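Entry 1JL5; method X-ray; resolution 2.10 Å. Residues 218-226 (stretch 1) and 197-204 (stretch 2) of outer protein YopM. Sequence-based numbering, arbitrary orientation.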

# COMPACT_ATOMS: atom_id res chain seq x y z
N GLU A 218 -11.52 29.61 -14.96
CA GLU A 218 -10.22 29.69 -14.33
C GLU A 218 -9.75 28.29 -14.06
O GLU A 218 -8.56 28.01 -13.95
CB GLU A 218 -10.32 30.45 -13.01
CG GLU A 218 -11.00 31.79 -13.14
CD GLU A 218 -10.88 32.61 -11.88
OE1 GLU A 218 -10.96 32.01 -10.79
OE2 GLU A 218 -10.72 33.84 -11.99
N SER A 219 -10.71 27.38 -13.97
CA SER A 219 -10.37 26.01 -13.67
C SER A 219 -11.34 25.02 -14.26
O SER A 219 -12.55 25.22 -14.25
CB SER A 219 -10.32 25.83 -12.16
OG SER A 219 -9.92 24.52 -11.83
N ILE A 220 -10.78 23.95 -14.81
CA ILE A 220 -11.60 22.89 -15.35
C ILE A 220 -10.95 21.59 -14.95
O ILE A 220 -9.77 21.33 -15.23
CB ILE A 220 -11.76 22.97 -16.89
CG1 ILE A 220 -12.73 21.86 -17.33
CG2 ILE A 220 -10.42 22.83 -17.59
CD1 ILE A 220 -13.29 22.04 -18.71
N VAL A 221 -11.73 20.79 -14.24
CA VAL A 221 -11.31 19.49 -13.78
C VAL A 221 -12.25 18.56 -14.51
O VAL A 221 -13.45 18.54 -14.26
CB VAL A 221 -11.50 19.38 -12.26
CG1 VAL A 221 -11.19 17.98 -11.78
CG2 VAL A 221 -10.59 20.39 -11.57
N ALA A 222 -11.70 17.81 -15.45
CA ALA A 222 -12.51 16.91 -16.26
C ALA A 222 -11.75 15.63 -16.47
O ALA A 222 -11.85 14.99 -17.52
CB ALA A 222 -12.83 17.57 -17.60
N GLY A 223 -10.96 15.26 -15.47
CA GLY A 223 -10.21 14.04 -15.56
C GLY A 223 -11.18 12.88 -15.51
O GLY A 223 -12.34 13.03 -15.11
N ASN A 224 -10.71 11.72 -15.92
CA ASN A 224 -11.54 10.53 -15.89
C ASN A 224 -12.83 10.62 -16.65
O ASN A 224 -13.89 10.24 -16.16
CB ASN A 224 -11.81 10.12 -14.46
CG ASN A 224 -10.82 9.13 -13.98
OD1 ASN A 224 -10.69 8.05 -14.55
ND2 ASN A 224 -10.09 9.48 -12.93
N ASN A 225 -12.72 11.15 -17.84
CA ASN A 225 -13.84 11.23 -18.73
C ASN A 225 -13.31 10.43 -19.90
O ASN A 225 -12.43 9.59 -19.72
CB ASN A 225 -14.11 12.68 -19.11
CG ASN A 225 -15.04 13.35 -18.13
OD1 ASN A 225 -16.21 12.99 -18.06
ND2 ASN A 225 -14.53 14.29 -17.36
N ILE A 226 -13.84 10.66 -21.08
CA ILE A 226 -13.34 9.94 -22.23
C ILE A 226 -13.12 11.00 -23.29
O ILE A 226 -13.51 10.86 -24.44
CB ILE A 226 -14.32 8.85 -22.69
CG1 ILE A 226 -15.75 9.40 -22.72
CG2 ILE A 226 -14.23 7.67 -21.73
CD1 ILE A 226 -16.79 8.33 -23.02
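Stretch 2 (197-204) LTAIYADN

Stretch 2 lies beside stretch 1 as a parallel neighbour. Strand 199-201 runs along strand 219-221 with an angle of 1° between their directions and 4.6 Å between their axes. Ala-199 pairs with Ser-219, Ile-200 with Ile-220 and Tyr-201 with Val-221. Ala-199 CA lies 4.5 Å from Ser-219 CA, Ile-200 CA 4.6 Å from Ile-220 CA and Tyr-201 CA 4.5 Å from Val-221 CA. Ile-200 is extended (phi/psi -127/124) and points its side chain to the same face as Ile-220; the other two pairs take the opposite face.

Backbone bonds link the stretches. Thr-198 O accepts from both Glu-218 N (2.5 Å) and Ser-219 N (2.7 Å). Ile-200 N then donates to Ser-219 O (2.8 Å), and Ile-200 O accepts from Val-221 N (2.7 Å). Ala-202 N donates to Val-221 O (2.6 Å).

Past the strands, a side chain joins the backbone bonds. Asn-225 ND2 donates to Ala-202 O (2.6 Å) and also to Ala-222 O of its own stretch (2.8 Å), so one amide satisfies a carbonyl on each stretch. Its OD1 is bonded elsewhere in the structure. Asn-204 N donates to Gly-223 O (2.7 Å), although the position of that oxygen is less certain. Asn-204 ND2 donates to Asp-203 OD2 (2.7 Å) within stretch 2.

Two apolar side-chain contacts join the strands: Val-221 CG2 meets Tyr-201 CE2 at 3.4 Å, and Ile-220 CG1 lies 4.1 Å from Ile-200 CB.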

# COMPACT_ATOMS: atom_id res chain seq x y z
N LEU A 197 -18.66 31.73 -15.18
CA LEU A 197 -18.22 30.39 -14.86
C LEU A 197 -16.70 30.38 -14.77
O LEU A 197 -16.00 30.54 -15.76
CB LEU A 197 -18.69 29.40 -15.92
CG LEU A 197 -18.39 27.93 -15.59
CD1 LEU A 197 -19.00 27.58 -14.24
CD2 LEU A 197 -18.96 27.05 -16.68
N THR A 198 -16.19 30.19 -13.56
CA THR A 198 -14.76 30.19 -13.37
C THR A 198 -14.22 28.80 -13.07
O THR A 198 -13.05 28.53 -13.28
CB THR A 198 -14.37 31.12 -12.23
OG1 THR A 198 -14.92 30.61 -11.02
CG2 THR A 198 -14.92 32.51 -12.47
N ALA A 199 -15.08 27.93 -12.58
CA ALA A 199 -14.64 26.59 -12.25
C ALA A 199 -15.62 25.53 -12.68
O ALA A 199 -16.81 25.60 -12.40
CB ALA A 199 -14.38 26.47 -10.75
N ILE A 200 -15.10 24.54 -13.39
CA ILE A 200 -15.91 23.43 -13.85
C ILE A 200 -15.26 22.14 -13.40
O ILE A 200 -14.09 21.89 -13.68
CB ILE A 200 -16.00 23.36 -15.38
CG1 ILE A 200 -16.65 24.62 -15.94
CG2 ILE A 200 -16.78 22.11 -15.79
CD1 ILE A 200 -16.60 24.68 -17.45
N TYR A 201 -16.03 21.34 -12.69
CA TYR A 201 -15.56 20.04 -12.26
C TYR A 201 -16.54 19.13 -12.96
O TYR A 201 -17.74 19.17 -12.69
CB TYR A 201 -15.65 19.88 -10.75
CG TYR A 201 -14.68 20.77 -10.02
CD1 TYR A 201 -14.93 22.13 -9.87
CD2 TYR A 201 -13.49 20.26 -9.50
CE1 TYR A 201 -14.02 22.97 -9.23
CE2 TYR A 201 -12.58 21.09 -8.86
CZ TYR A 201 -12.85 22.44 -8.73
OH TYR A 201 -11.96 23.26 -8.09
N ALA A 202 -16.02 18.35 -13.90
CA ALA A 202 -16.85 17.45 -14.66
C ALA A 202 -16.06 16.17 -14.84
O ALA A 202 -16.30 15.38 -15.74
CB ALA A 202 -17.19 18.05 -16.01
N ASP A 203 -15.09 15.98 -13.95
CA ASP A 203 -14.27 14.78 -13.99
C ASP A 203 -15.17 13.59 -13.70
O ASP A 203 -16.29 13.75 -13.22
CB ASP A 203 -13.21 14.85 -12.91
CG ASP A 203 -13.80 15.08 -11.54
OD1 ASP A 203 -14.39 16.16 -11.32
OD2 ASP A 203 -13.71 14.18 -10.68
N ASN A 204 -14.66 12.40 -13.99
CA ASN A 204 -15.41 11.19 -13.72
C ASN A 204 -16.81 11.21 -14.28
O ASN A 204 -17.79 11.03 -13.56
CB ASN A 204 -15.44 10.96 -12.22
CG ASN A 204 -14.09 10.58 -11.69
OD1 ASN A 204 -13.66 9.44 -11.85
ND2 ASN A 204 -13.40 11.53 -11.08